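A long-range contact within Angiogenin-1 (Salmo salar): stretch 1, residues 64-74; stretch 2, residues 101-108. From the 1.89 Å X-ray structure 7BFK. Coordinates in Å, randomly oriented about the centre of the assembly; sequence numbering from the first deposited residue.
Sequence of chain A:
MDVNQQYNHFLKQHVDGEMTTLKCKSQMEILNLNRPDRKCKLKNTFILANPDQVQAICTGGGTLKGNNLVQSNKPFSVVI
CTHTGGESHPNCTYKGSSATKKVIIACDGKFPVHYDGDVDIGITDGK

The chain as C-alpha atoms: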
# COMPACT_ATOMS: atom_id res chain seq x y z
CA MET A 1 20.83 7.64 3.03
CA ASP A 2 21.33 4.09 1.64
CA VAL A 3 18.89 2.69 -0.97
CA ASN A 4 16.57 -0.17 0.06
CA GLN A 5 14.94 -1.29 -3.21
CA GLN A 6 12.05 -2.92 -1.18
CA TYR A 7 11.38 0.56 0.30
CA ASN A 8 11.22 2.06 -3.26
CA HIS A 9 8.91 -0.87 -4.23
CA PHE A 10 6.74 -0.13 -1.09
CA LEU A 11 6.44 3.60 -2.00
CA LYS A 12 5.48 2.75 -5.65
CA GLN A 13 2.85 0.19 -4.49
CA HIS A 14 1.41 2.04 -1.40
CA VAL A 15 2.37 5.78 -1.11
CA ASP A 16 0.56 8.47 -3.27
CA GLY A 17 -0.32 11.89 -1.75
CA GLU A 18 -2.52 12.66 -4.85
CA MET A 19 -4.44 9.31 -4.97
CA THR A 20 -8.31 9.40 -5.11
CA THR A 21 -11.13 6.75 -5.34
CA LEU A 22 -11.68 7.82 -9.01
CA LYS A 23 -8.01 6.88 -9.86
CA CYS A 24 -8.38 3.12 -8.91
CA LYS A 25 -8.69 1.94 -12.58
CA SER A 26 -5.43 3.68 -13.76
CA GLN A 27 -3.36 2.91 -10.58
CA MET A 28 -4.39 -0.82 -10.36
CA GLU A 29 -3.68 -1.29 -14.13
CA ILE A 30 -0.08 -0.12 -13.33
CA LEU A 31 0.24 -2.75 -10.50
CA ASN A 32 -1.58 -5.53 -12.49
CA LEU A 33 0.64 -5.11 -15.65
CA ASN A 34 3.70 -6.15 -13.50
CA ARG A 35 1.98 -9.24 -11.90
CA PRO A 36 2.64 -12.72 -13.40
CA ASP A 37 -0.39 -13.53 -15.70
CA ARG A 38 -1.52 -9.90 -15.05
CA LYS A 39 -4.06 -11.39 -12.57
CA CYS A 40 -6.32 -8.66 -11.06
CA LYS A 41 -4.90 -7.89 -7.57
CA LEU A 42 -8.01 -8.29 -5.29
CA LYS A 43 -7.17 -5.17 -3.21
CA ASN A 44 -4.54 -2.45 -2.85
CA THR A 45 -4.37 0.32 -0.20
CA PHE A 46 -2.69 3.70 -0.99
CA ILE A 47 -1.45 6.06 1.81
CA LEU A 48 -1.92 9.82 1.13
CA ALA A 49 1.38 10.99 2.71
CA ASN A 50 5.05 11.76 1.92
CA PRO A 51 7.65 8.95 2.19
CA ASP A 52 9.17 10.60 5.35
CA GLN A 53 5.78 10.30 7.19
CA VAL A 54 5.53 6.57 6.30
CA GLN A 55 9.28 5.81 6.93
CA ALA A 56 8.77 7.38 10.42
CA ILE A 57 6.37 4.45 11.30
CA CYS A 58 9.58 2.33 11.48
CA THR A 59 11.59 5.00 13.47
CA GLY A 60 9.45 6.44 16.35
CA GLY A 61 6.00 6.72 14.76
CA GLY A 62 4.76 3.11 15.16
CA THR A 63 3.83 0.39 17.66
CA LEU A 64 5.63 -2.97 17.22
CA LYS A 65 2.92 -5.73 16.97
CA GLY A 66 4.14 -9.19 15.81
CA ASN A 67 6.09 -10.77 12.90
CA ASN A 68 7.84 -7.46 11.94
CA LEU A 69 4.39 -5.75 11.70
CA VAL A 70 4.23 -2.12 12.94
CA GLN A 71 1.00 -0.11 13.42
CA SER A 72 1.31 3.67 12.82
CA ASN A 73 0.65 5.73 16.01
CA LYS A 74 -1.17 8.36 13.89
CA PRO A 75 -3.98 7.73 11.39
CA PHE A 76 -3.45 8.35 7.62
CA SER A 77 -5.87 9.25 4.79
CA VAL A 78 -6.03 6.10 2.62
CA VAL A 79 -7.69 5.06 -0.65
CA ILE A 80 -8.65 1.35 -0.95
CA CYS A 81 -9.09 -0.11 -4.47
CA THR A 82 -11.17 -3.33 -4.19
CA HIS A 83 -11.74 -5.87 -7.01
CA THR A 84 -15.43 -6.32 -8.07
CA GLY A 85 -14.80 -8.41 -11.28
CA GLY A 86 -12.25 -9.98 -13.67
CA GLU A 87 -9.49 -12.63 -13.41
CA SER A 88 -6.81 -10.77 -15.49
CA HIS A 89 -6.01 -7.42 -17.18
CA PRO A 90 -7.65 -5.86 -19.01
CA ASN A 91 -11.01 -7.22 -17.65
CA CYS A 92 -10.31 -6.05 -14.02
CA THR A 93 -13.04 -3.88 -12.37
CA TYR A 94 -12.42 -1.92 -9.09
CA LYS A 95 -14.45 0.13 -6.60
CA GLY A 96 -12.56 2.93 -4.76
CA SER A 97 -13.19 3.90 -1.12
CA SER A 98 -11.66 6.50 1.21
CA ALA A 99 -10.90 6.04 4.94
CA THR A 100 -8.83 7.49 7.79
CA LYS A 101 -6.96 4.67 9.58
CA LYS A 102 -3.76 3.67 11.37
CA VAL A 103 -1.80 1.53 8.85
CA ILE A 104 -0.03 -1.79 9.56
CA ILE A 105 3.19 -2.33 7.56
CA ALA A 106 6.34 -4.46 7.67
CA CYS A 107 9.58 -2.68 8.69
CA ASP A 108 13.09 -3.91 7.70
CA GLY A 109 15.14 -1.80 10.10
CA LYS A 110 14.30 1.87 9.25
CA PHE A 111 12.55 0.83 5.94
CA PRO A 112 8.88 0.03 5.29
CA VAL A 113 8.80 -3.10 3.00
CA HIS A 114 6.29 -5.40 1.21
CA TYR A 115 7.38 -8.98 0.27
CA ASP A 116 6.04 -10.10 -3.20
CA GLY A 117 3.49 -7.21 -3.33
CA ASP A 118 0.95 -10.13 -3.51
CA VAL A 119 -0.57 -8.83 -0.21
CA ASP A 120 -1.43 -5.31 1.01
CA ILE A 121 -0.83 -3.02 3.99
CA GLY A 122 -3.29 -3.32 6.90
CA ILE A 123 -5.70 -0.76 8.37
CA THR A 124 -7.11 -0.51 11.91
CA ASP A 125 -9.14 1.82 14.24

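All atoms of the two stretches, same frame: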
# COMPACT_ATOMS: atom_id res chain seq x y z
N LEU A 64 5.22 -1.60 17.60
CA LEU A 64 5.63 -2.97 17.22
C LEU A 64 4.51 -3.91 17.63
O LEU A 64 4.15 -3.87 18.80
CB LEU A 64 6.92 -3.35 17.95
CG LEU A 64 8.21 -2.84 17.33
CD1 LEU A 64 9.37 -3.04 18.30
CD2 LEU A 64 8.49 -3.53 16.01
N LYS A 65 3.97 -4.71 16.70
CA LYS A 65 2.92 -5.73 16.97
C LYS A 65 3.58 -7.10 17.01
O LYS A 65 4.14 -7.46 18.05
CB LYS A 65 1.83 -5.73 15.90
CG LYS A 65 1.03 -4.45 15.76
CD LYS A 65 -0.00 -4.52 14.65
CE LYS A 65 -1.17 -5.43 14.98
NZ LYS A 65 -1.98 -4.87 16.08
N GLY A 66 3.54 -7.85 15.90
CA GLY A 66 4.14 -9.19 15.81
C GLY A 66 4.51 -9.54 14.39
O GLY A 66 3.77 -9.12 13.47
N ASN A 67 5.61 -10.27 14.21
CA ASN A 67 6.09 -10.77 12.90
C ASN A 67 6.52 -9.60 12.03
O ASN A 67 6.15 -9.57 10.83
CB ASN A 67 5.02 -11.62 12.21
N ASN A 68 7.27 -8.66 12.62
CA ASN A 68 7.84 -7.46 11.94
C ASN A 68 6.75 -6.46 11.58
O ASN A 68 7.09 -5.47 10.90
CB ASN A 68 8.62 -7.84 10.67
CG ASN A 68 9.95 -8.50 10.98
OD1 ASN A 68 10.26 -8.76 12.14
ND2 ASN A 68 10.73 -8.76 9.94
N LEU A 69 5.51 -6.68 12.02
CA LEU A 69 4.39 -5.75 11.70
C LEU A 69 4.41 -4.59 12.69
O LEU A 69 4.56 -4.82 13.92
CB LEU A 69 3.05 -6.48 11.69
CG LEU A 69 2.90 -7.55 10.60
CD1 LEU A 69 1.55 -8.24 10.71
CD2 LEU A 69 3.07 -6.95 9.22
N VAL A 70 4.25 -3.37 12.16
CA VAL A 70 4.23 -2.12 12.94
C VAL A 70 2.96 -1.36 12.57
O VAL A 70 2.67 -1.24 11.36
CB VAL A 70 5.50 -1.30 12.67
CG1 VAL A 70 5.60 -0.11 13.60
CG2 VAL A 70 6.75 -2.17 12.78
N GLN A 71 2.23 -0.91 13.57
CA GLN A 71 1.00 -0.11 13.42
C GLN A 71 1.39 1.35 13.63
O GLN A 71 2.03 1.66 14.65
CB GLN A 71 -0.04 -0.62 14.41
CG GLN A 71 -1.27 0.25 14.54
CD GLN A 71 -2.26 -0.38 15.47
OE1 GLN A 71 -2.57 -1.57 15.37
NE2 GLN A 71 -2.82 0.43 16.35
N SER A 72 1.04 2.22 12.69
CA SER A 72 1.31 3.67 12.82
C SER A 72 0.58 4.21 14.07
O SER A 72 -0.55 3.76 14.37
CB SER A 72 0.93 4.41 11.55
OG SER A 72 -0.46 4.38 11.38
N ASN A 73 1.22 5.13 14.79
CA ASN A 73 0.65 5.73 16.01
C ASN A 73 -0.33 6.83 15.61
O ASN A 73 -1.18 7.18 16.43
CB ASN A 73 1.76 6.23 16.93
CG ASN A 73 2.52 5.10 17.57
OD1 ASN A 73 1.99 4.01 17.73
ND2 ASN A 73 3.76 5.36 17.93
N LYS A 74 -0.22 7.35 14.39
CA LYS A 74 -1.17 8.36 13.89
C LYS A 74 -1.94 7.76 12.72
O LYS A 74 -1.43 6.91 11.99
CB LYS A 74 -0.45 9.67 13.54
CG LYS A 74 0.21 10.34 14.74
CD LYS A 74 0.70 11.74 14.48
CE LYS A 74 -0.41 12.76 14.38
NZ LYS A 74 -1.08 12.98 15.69
N LYS A 101 -7.30 5.84 8.73
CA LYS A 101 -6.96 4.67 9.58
C LYS A 101 -5.47 4.62 9.90
O LYS A 101 -4.65 5.16 9.14
CB LYS A 101 -7.42 3.39 8.88
CG LYS A 101 -8.93 3.22 8.88
CD LYS A 101 -9.45 1.83 8.83
CE LYS A 101 -10.94 1.76 9.07
NZ LYS A 101 -11.28 2.06 10.48
N LYS A 102 -5.15 4.03 11.05
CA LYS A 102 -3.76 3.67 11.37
C LYS A 102 -3.43 2.57 10.36
O LYS A 102 -4.35 1.78 10.03
CB LYS A 102 -3.62 3.24 12.82
CG LYS A 102 -4.03 4.31 13.82
CD LYS A 102 -3.70 3.99 15.25
CE LYS A 102 -4.41 4.89 16.23
NZ LYS A 102 -4.51 6.27 15.72
N VAL A 103 -2.21 2.55 9.85
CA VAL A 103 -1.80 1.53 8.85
C VAL A 103 -0.87 0.52 9.53
O VAL A 103 -0.21 0.88 10.54
CB VAL A 103 -1.15 2.19 7.63
CG1 VAL A 103 -2.15 3.07 6.90
CG2 VAL A 103 0.09 2.98 8.03
N ILE A 104 -0.90 -0.71 9.05
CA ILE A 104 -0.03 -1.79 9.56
C ILE A 104 0.87 -2.21 8.41
O ILE A 104 0.36 -2.67 7.40
CB ILE A 104 -0.85 -2.94 10.13
CG1 ILE A 104 -1.90 -2.44 11.13
CG2 ILE A 104 0.11 -3.95 10.74
CD1 ILE A 104 -3.00 -3.43 11.42
N ILE A 105 2.17 -2.04 8.60
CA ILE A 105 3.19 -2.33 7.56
C ILE A 105 4.27 -3.21 8.16
O ILE A 105 4.27 -3.41 9.37
CB ILE A 105 3.78 -1.02 7.03
CG1 ILE A 105 4.65 -0.34 8.10
CG2 ILE A 105 2.69 -0.10 6.52
CD1 ILE A 105 5.39 0.87 7.60
N ALA A 106 5.13 -3.72 7.30
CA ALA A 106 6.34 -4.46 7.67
C ALA A 106 7.49 -3.46 7.62
O ALA A 106 7.50 -2.59 6.70
CB ALA A 106 6.55 -5.63 6.72
N CYS A 107 8.35 -3.50 8.62
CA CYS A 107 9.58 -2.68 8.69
C CYS A 107 10.80 -3.60 8.63
O CYS A 107 10.80 -4.61 9.33
CB CYS A 107 9.64 -1.86 9.98
SG CYS A 107 8.40 -0.54 10.07
N ASP A 108 11.76 -3.26 7.77
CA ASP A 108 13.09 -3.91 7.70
C ASP A 108 14.05 -2.84 8.20
O ASP A 108 14.44 -1.95 7.41
CB ASP A 108 13.41 -4.39 6.29
CG ASP A 108 14.61 -5.34 6.25
OD1 ASP A 108 15.38 -5.34 7.22
OD2 ASP A 108 14.73 -6.07 5.27

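Two neighbouring β-strands must satisfy their backbones first, and the side chains then fill whatever relief the backbone leaves. The contact between residues 64-74 and 101-108 of Angiogenin-1 illustrates the principle compactly, burying 628 Å² in all. The strands run antiparallel, with 143° between their N-to-C directions, and their axes approach to 4.5 Å.

The ladder is centred on Val 70 and Ile 105, a hydrogen-bonded pair: Val 70 N donates to Ile 105 O at 2.8 Å, and Ile 105 N returns a bond to Val 70 O at 2.9 Å. One step along, Ser 72 N reaches Val 103 O, also at 2.8 Å. At the other end the ladder loosens, and Cys 107 N meets Asn 68 O at 3.3 Å. Between these rungs lie the non-hydrogen-bonded pairs, Leu 69 with Ala 106 and Gln 71 with Ile 104, where the backbones draw closer, to 4.7 and 4.3 Å between CA atoms. Here CA-H groups lean on carbonyls: Leu 69 CA lies 3.3 Å from Ile 105 O, and Gln 71 CA is 3.3 Å from Val 103 O.

Ser 72 shows how a small side chain can stand in for backbone. Its CA-to-CB bond points toward the partner strand, and its p rotamer places OG 3.0 Å from Val 103 N, which donates to it. The same OG donates to Lys 74 O at 2.8 Å, so one hydroxyl both completes the ladder and ties down the chain that follows it.

Leu 69, Gln 71, Ile 104 and Ala 106 share one face of the sheet. Ile 104 is its principal bump, and its CG2 methyl sits 4.0 Å from both Leu 69 CB and Lys 65 CD. The CG1 side of the same residue faces Gln 71, with CG1 4.2 Å from Gln 71 CB. Beside it, Ala 106 projects only a methyl group, and the end of Leu 69 leans over this low ground, CD2 coming within 4.5 Å of Ala 106 CB. The long aliphatic part of Lys 65 extends the apolar cover, while its amine makes a weak hydrogen bond from NZ to Gln 71 OE1 at 3.4 Å. Such residues suit a partly exposed face, pairing greasy stems with polar ends.

Val 70 and Ile 105 occupy the other face, and both are buried, as befits branched apolar side chains. Val 70, in its t rotamer, packs CG2 against Cys 107 SG at 3.6 Å, a snug fit with a sulfur that is itself bonded covalently elsewhere in the structure.

At the far end Lys 102 gives up more surface to the contact than any other residue. Its extended chain lies along the turn-off of the first stretch, with CD 3.3 Å from Ser 72 O and 3.8 Å from Gln 71 NE2, so that its methylenes occupy the space between the Ser 72 carbonyl and the Gln 71 amide.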